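Local atomic coordinates of purine nucleosidase, (IunH-1) (Sulfolobus solfataricus, PDB entry 3T8J), a protein that belongs to the nucleoside hydrolase family, has an alpha/beta fold built on a mixed sheet, and holds a sodium ion. Residues H3-C8 with L116-I121; E12-S17 with H236-T241. All coordinates share one frame; numbering follows the deposited sequence.

Interaction 1: residues H3-C8 with L116-I121. With NA (sodium ion), chain B.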
loop_
_atom_site.group_PDB
_atom_site.type_symbol
_atom_site.label_atom_id
_atom_site.label_comp_id
_atom_site.label_asym_id
_atom_site.label_seq_id
_atom_site.Cartn_x
_atom_site.Cartn_y
_atom_site.Cartn_z
ATOM N N HIS A 3 27.340 31.088 -0.689
ATOM C CA HIS A 3 26.032 31.648 -1.033
ATOM C C HIS A 3 24.932 30.627 -0.748
ATOM O O HIS A 3 24.991 29.493 -1.226
ATOM C CB HIS A 3 26.003 32.026 -2.501
ATOM C CG HIS A 3 27.148 32.890 -2.915
ATOM N ND1 HIS A 3 27.181 34.246 -2.663
ATOM C CD2 HIS A 3 28.316 32.584 -3.526
ATOM C CE1 HIS A 3 28.315 34.742 -3.126
ATOM N NE2 HIS A 3 29.027 33.756 -3.645
ATOM N N PHE A 4 23.938 31.045 0.033
ATOM C CA PHE A 4 22.861 30.164 0.480
ATOM C C PHE A 4 21.465 30.694 0.149
ATOM O O PHE A 4 21.178 31.898 0.277
ATOM C CB PHE A 4 22.874 30.034 2.015
ATOM C CG PHE A 4 23.783 28.959 2.550
ATOM C CD1 PHE A 4 25.158 29.087 2.488
ATOM C CD2 PHE A 4 23.268 27.818 3.158
ATOM C CE1 PHE A 4 25.999 28.075 2.996
ATOM C CE2 PHE A 4 24.093 26.833 3.678
ATOM C CZ PHE A 4 25.464 26.972 3.606
ATOM N N ILE A 5 20.569 29.774 -0.181
ATOM C CA ILE A 5 19.117 29.980 -0.016
ATOM C C ILE A 5 18.710 29.257 1.251
ATOM O O ILE A 5 19.134 28.123 1.498
ATOM C CB ILE A 5 18.320 29.384 -1.182
ATOM C CG1 ILE A 5 18.611 30.131 -2.460
ATOM C CG2 ILE A 5 16.806 29.343 -0.859
ATOM C CD1 ILE A 5 17.911 29.532 -3.716
ATOM N N ILE A 6 17.865 29.909 2.074
ATOM C CA ILE A 6 17.281 29.236 3.230
ATOM C C ILE A 6 15.784 29.089 2.988
ATOM O O ILE A 6 15.110 30.054 2.664
ATOM C CB ILE A 6 17.612 29.975 4.580
ATOM C CG1 ILE A 6 17.076 29.198 5.791
ATOM C CG2 ILE A 6 17.133 31.411 4.595
ATOM C CD1 ILE A 6 17.542 29.797 7.142
ATOM N N ASP A 7 15.286 27.860 3.128
ATOM C CA ASP A 7 13.888 27.500 2.862
ATOM C C ASP A 7 13.202 27.213 4.191
ATOM O O ASP A 7 13.602 26.307 4.920
ATOM C CB ASP A 7 13.845 26.295 1.908
ATOM C CG ASP A 7 12.431 25.975 1.405
ATOM O OD1 ASP A 7 11.834 26.742 0.604
ATOM O OD2 ASP A 7 11.874 24.923 1.833
ATOM N N CYS A 8 12.177 28.022 4.480
ATOM C CA CYS A 8 11.574 28.164 5.817
ATOM C C CYS A 8 10.048 27.960 5.847
ATOM O O CYS A 8 9.308 28.614 5.100
ATOM C CB CYS A 8 11.830 29.586 6.342
ATOM S SG CYS A 8 13.547 29.992 6.568
ATOM N N LEU A 116 26.013 27.613 -5.277
ATOM C CA LEU A 116 24.813 27.806 -4.446
ATOM C C LEU A 116 24.603 26.624 -3.505
ATOM O O LEU A 116 24.656 25.464 -3.929
ATOM C CB LEU A 116 23.553 28.007 -5.303
ATOM C CG LEU A 116 22.304 28.503 -4.569
ATOM C CD1 LEU A 116 22.545 29.868 -3.931
ATOM C CD2 LEU A 116 21.133 28.517 -5.545
ATOM N N GLU A 117 24.312 26.923 -2.235
ATOM C CA GLU A 117 23.969 25.922 -1.262
ATOM C C GLU A 117 22.532 26.142 -0.820
ATOM O O GLU A 117 22.071 27.282 -0.740
ATOM C CB GLU A 117 24.935 25.957 -0.078
ATOM C CG GLU A 117 26.407 25.702 -0.548
ATOM C CD GLU A 117 27.407 25.675 0.598
ATOM O OE1 GLU A 117 27.268 24.797 1.478
ATOM O OE2 GLU A 117 28.365 26.514 0.598
ATOM N N PHE A 118 21.838 25.055 -0.546
ATOM C CA PHE A 118 20.409 25.106 -0.191
ATOM C C PHE A 118 20.209 24.552 1.210
ATOM O O PHE A 118 20.480 23.382 1.467
ATOM C CB PHE A 118 19.581 24.301 -1.217
ATOM C CG PHE A 118 18.115 24.552 -1.171
ATOM C CD1 PHE A 118 17.522 25.460 -2.042
ATOM C CD2 PHE A 118 17.305 23.849 -0.293
ATOM C CE1 PHE A 118 16.145 25.703 -1.992
ATOM C CE2 PHE A 118 15.916 24.088 -0.238
ATOM C CZ PHE A 118 15.345 25.012 -1.119
ATOM N N LEU A 119 19.724 25.401 2.129
ATOM C CA LEU A 119 19.489 24.988 3.510
ATOM C C LEU A 119 18.003 24.625 3.638
ATOM O O LEU A 119 17.128 25.497 3.762
ATOM C CB LEU A 119 19.932 26.101 4.461
ATOM C CG LEU A 119 19.767 25.840 5.951
ATOM C CD1 LEU A 119 20.508 24.587 6.428
ATOM C CD2 LEU A 119 20.219 27.068 6.762
ATOM N N ALA A 120 17.754 23.316 3.521
ATOM C CA ALA A 120 16.430 22.712 3.501
ATOM C C ALA A 120 16.058 22.297 4.915
ATOM O O ALA A 120 16.167 21.119 5.290
ATOM C CB ALA A 120 16.418 21.487 2.553
ATOM N N ILE A 121 15.581 23.276 5.688
ATOM C CA ILE A 121 15.185 23.054 7.093
ATOM C C ILE A 121 13.671 22.926 7.277
ATOM O O ILE A 121 13.160 23.088 8.377
ATOM C CB ILE A 121 15.781 24.133 8.040
ATOM C CG1 ILE A 121 15.532 25.559 7.536
ATOM C CG2 ILE A 121 17.297 23.904 8.202
ATOM C CD1 ILE A 121 15.780 26.668 8.601
HETATM NA NA NA B . 11.834 24.882 8.831
HETATM O O HOH W 1 28.626 28.417 -1.341
HETATM O O HOH W 2 11.415 24.602 11.131
#
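F4 lays its ring against E117, its neighbour across two adjacent parallel strands, 3-8 and 116-120. E117 CB sits over the centre of the F4 ring, 3.8 Å from its centroid, a CH-pi contact. The E117 chain then runs out past the rim, with OE1 3.5 Å from F4 CZ. L119 CB meets the same ring at its edge, at CD2. The second ring, that of F118, is on the other face of the sheet with I5, D7 and L116. Its CG, anti to the backbone N (chi1 -165°), lies on the D7 side of CB, and the ring lies obliquely to both I5 CG2 and D7 CB, the latter 3.6 Å from CZ. Four backbone hydrogen bonds join the strands: E117 N gives to H3 O, I5 N to E117 O at 3.0 Å, L119 N to I5 O, and D7 N to L119 O at 3.1 Å. F4 CA adds a CA-H...O contact to E117 O. The short strand axes diverge by 26°. These are central strands of the mixed sheet of the nucleoside hydrolase fold, with strand 27-33 next to 3-8 and strand 141-147 next to 116-120. Among the apolar pairs, I6 and L119 lie side by side on the face of F4 and E117, CD1 to CD2 at 3.8 Å, and I121 CD1 also packs on I6. On the face of F118, I5 CD1 reaches L116 CD2. The polar ends have partners of their own: the E117 carboxylate is held by R2 in a salt bridge and by W145 NE1, a water joins its OE2 to H3 N, and D7 OD1 is hydrogen-bonded by T32 and N126. Where strand 116-120 ends, I121 O binds the sodium ion at 2.3 Å; D9, D14, S122 and a water complete the site.

Interaction 2: residues E12-S17 with H236-T241. With NA (sodium ion), chain B.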
loop_
_atom_site.group_PDB
_atom_site.type_symbol
_atom_site.label_atom_id
_atom_site.label_comp_id
_atom_site.label_asym_id
_atom_site.label_seq_id
_atom_site.Cartn_x
_atom_site.Cartn_y
_atom_site.Cartn_z
ATOM N N GLU A 12 10.372 29.517 15.226
ATOM C CA GLU A 12 11.521 29.988 16.005
ATOM C C GLU A 12 12.905 29.539 15.500
ATOM O O GLU A 12 13.804 30.359 15.340
ATOM C CB GLU A 12 11.327 29.669 17.500
ATOM C CG GLU A 12 11.484 28.173 17.930
ATOM C CD GLU A 12 10.548 27.201 17.221
ATOM O OE1 GLU A 12 9.337 27.197 17.584
ATOM O OE2 GLU A 12 11.018 26.445 16.321
ATOM N N ASP A 13 13.046 28.257 15.196
ATOM C CA ASP A 13 14.367 27.736 14.853
ATOM C C ASP A 13 14.755 28.121 13.423
ATOM O O ASP A 13 15.961 28.114 13.089
ATOM C CB ASP A 13 14.450 26.213 15.060
ATOM C CG ASP A 13 15.733 25.775 15.766
ATOM O OD1 ASP A 13 16.198 26.463 16.706
ATOM O OD2 ASP A 13 16.273 24.711 15.421
ATOM N N ASP A 14 13.780 28.471 12.575
ATOM C CA ASP A 14 14.075 29.019 11.228
ATOM C C ASP A 14 14.657 30.425 11.368
ATOM O O ASP A 14 15.609 30.788 10.698
ATOM C CB ASP A 14 12.811 29.093 10.338
ATOM C CG ASP A 14 12.103 27.766 10.177
ATOM O OD1 ASP A 14 12.346 27.098 9.136
ATOM O OD2 ASP A 14 11.299 27.377 11.079
ATOM N N VAL A 15 14.010 31.256 12.201
ATOM C CA VAL A 15 14.530 32.596 12.492
ATOM C C VAL A 15 15.953 32.524 13.041
ATOM O O VAL A 15 16.865 33.230 12.549
ATOM C CB VAL A 15 13.618 33.371 13.468
ATOM C CG1 VAL A 15 14.288 34.738 13.878
ATOM C CG2 VAL A 15 12.258 33.602 12.800
ATOM N N LEU A 16 16.190 31.648 14.016
ATOM C CA LEU A 16 17.542 31.545 14.571
ATOM C C LEU A 16 18.574 31.033 13.550
ATOM O O LEU A 16 19.715 31.472 13.560
ATOM C CB LEU A 16 17.555 30.679 15.828
ATOM C CG LEU A 16 18.718 30.962 16.775
ATOM C CD1 LEU A 16 18.481 32.270 17.546
ATOM C CD2 LEU A 16 18.932 29.813 17.754
ATOM N N SER A 17 18.148 30.139 12.670
ATOM C CA SER A 17 19.040 29.624 11.606
ATOM C C SER A 17 19.433 30.745 10.606
ATOM O O SER A 17 20.617 30.858 10.209
ATOM C CB SER A 17 18.356 28.468 10.872
ATOM O OG SER A 17 18.225 27.335 11.722
ATOM N N HIS A 236 17.117 21.927 19.049
ATOM C CA HIS A 236 17.507 22.891 18.009
ATOM C C HIS A 236 17.706 22.152 16.669
ATOM O O HIS A 236 18.822 22.086 16.139
ATOM C CB HIS A 236 18.810 23.597 18.416
ATOM C CG HIS A 236 18.620 24.846 19.228
ATOM N ND1 HIS A 236 17.861 25.914 18.795
ATOM C CD2 HIS A 236 19.171 25.235 20.410
ATOM C CE1 HIS A 236 17.921 26.889 19.687
ATOM N NE2 HIS A 236 18.707 26.503 20.679
ATOM N N PRO A 237 16.624 21.586 16.112
ATOM C CA PRO A 237 16.787 20.799 14.890
ATOM C C PRO A 237 17.408 21.595 13.743
ATOM O O PRO A 237 18.363 21.126 13.078
ATOM C CB PRO A 237 15.352 20.339 14.560
ATOM C CG PRO A 237 14.463 21.313 15.254
ATOM C CD PRO A 237 15.211 21.712 16.513
ATOM N N ASP A 238 16.871 22.776 13.468
ATOM C CA ASP A 238 17.345 23.596 12.345
ATOM C C ASP A 238 18.658 24.307 12.656
ATOM O O ASP A 238 19.540 24.387 11.798
ATOM C CB ASP A 238 16.252 24.601 11.952
ATOM C CG ASP A 238 14.926 23.927 11.702
ATOM O OD1 ASP A 238 14.900 22.771 11.209
ATOM O OD2 ASP A 238 13.871 24.530 12.013
ATOM N N ALA A 239 18.812 24.794 13.882
ATOM C CA ALA A 239 20.025 25.507 14.238
ATOM C C ALA A 239 21.252 24.590 14.265
ATOM O O ALA A 239 22.346 25.015 13.900
ATOM C CB ALA A 239 19.835 26.250 15.589
ATOM N N ILE A 240 21.068 23.329 14.663
ATOM C CA ILE A 240 22.147 22.342 14.564
ATOM C C ILE A 240 22.516 22.067 13.104
ATOM O O ILE A 240 23.713 22.014 12.755
ATOM C CB ILE A 240 21.805 21.041 15.320
ATOM C CG1 ILE A 240 21.876 21.263 16.827
ATOM C CG2 ILE A 240 22.788 19.910 14.932
ATOM C CD1 ILE A 240 21.292 20.093 17.681
ATOM N N THR A 241 21.503 21.899 12.246
ATOM C CA THR A 241 21.744 21.673 10.824
ATOM C C THR A 241 22.558 22.835 10.246
ATOM O O THR A 241 23.532 22.637 9.528
ATOM C CB THR A 241 20.426 21.518 10.051
ATOM O OG1 THR A 241 19.676 20.426 10.624
ATOM C CG2 THR A 241 20.674 21.267 8.547
HETATM NA NA NA B . 11.834 24.882 8.831
HETATM O O HOH W 2 11.415 24.602 11.131
#
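D13 and H236 form the centre of a buried, mainly polar contact between the first turns of helices 12-23 and 237-246, deep inside the subunit. D13 OD1 accepts from H236 ND1 at 2.7 Å through its syn lone pair. The carboxylate is nearly coplanar with the imidazole, 19° apart, and OD1 lies in the ring plane. Y218 OH is a second partner of OD1, and Y214 OH binds H236 NE2, so tyrosines of helix 209-227 help fix both groups. The other oxygen, D13 OD2, sits at the start of helix 237-246: A239 N reaches it from above the carboxylate plane at 3.0 Å, and D238 N makes a weak bond. H236 occupies the N-cap position of that helix, and in this nucleoside hydrolase fold the short segments 12-17 and 237-241 run roughly parallel, 23° apart, with axes 8.1 Å from each other at closest. S17, one turn on from D13, donates to D13 O from OG, which stands anti to the carbonyl carbon (chi1 -68°) and packs on D238 CB at 3.4 Å. L16 CD2 touches H236 CE1 obliquely at 3.6 Å and lies near A239 CB. On the sodium side, D14 OD1 binds the ion at 2.3 Å. A water bound to the ion lies 2.8 Å from D14 OD2 and 2.6 Å from D238 OD2, within hydrogen-bonding distance of both carboxylates, while A11 N also bonds D14 OD2.

The two contacts have centres about 12 Å apart and meet at the sodium ion. Strand 3-8 of interaction 1 leads directly into helix 12-23 of interaction 2, whereas their partners come later, 116-121 and then 236-241, so the segments alternate along the chain. Interaction 1 lies within the central sheet; interaction 2 joins the first turns of two helices that pack on the sheet face carrying I6 and L119. I121 at the strand end packs against D14 and S17, and its O approaches D238 OD1 to 3.3 Å. I121 and D14, far apart in sequence, thus bind the same sodium ion, with D238 next to its water.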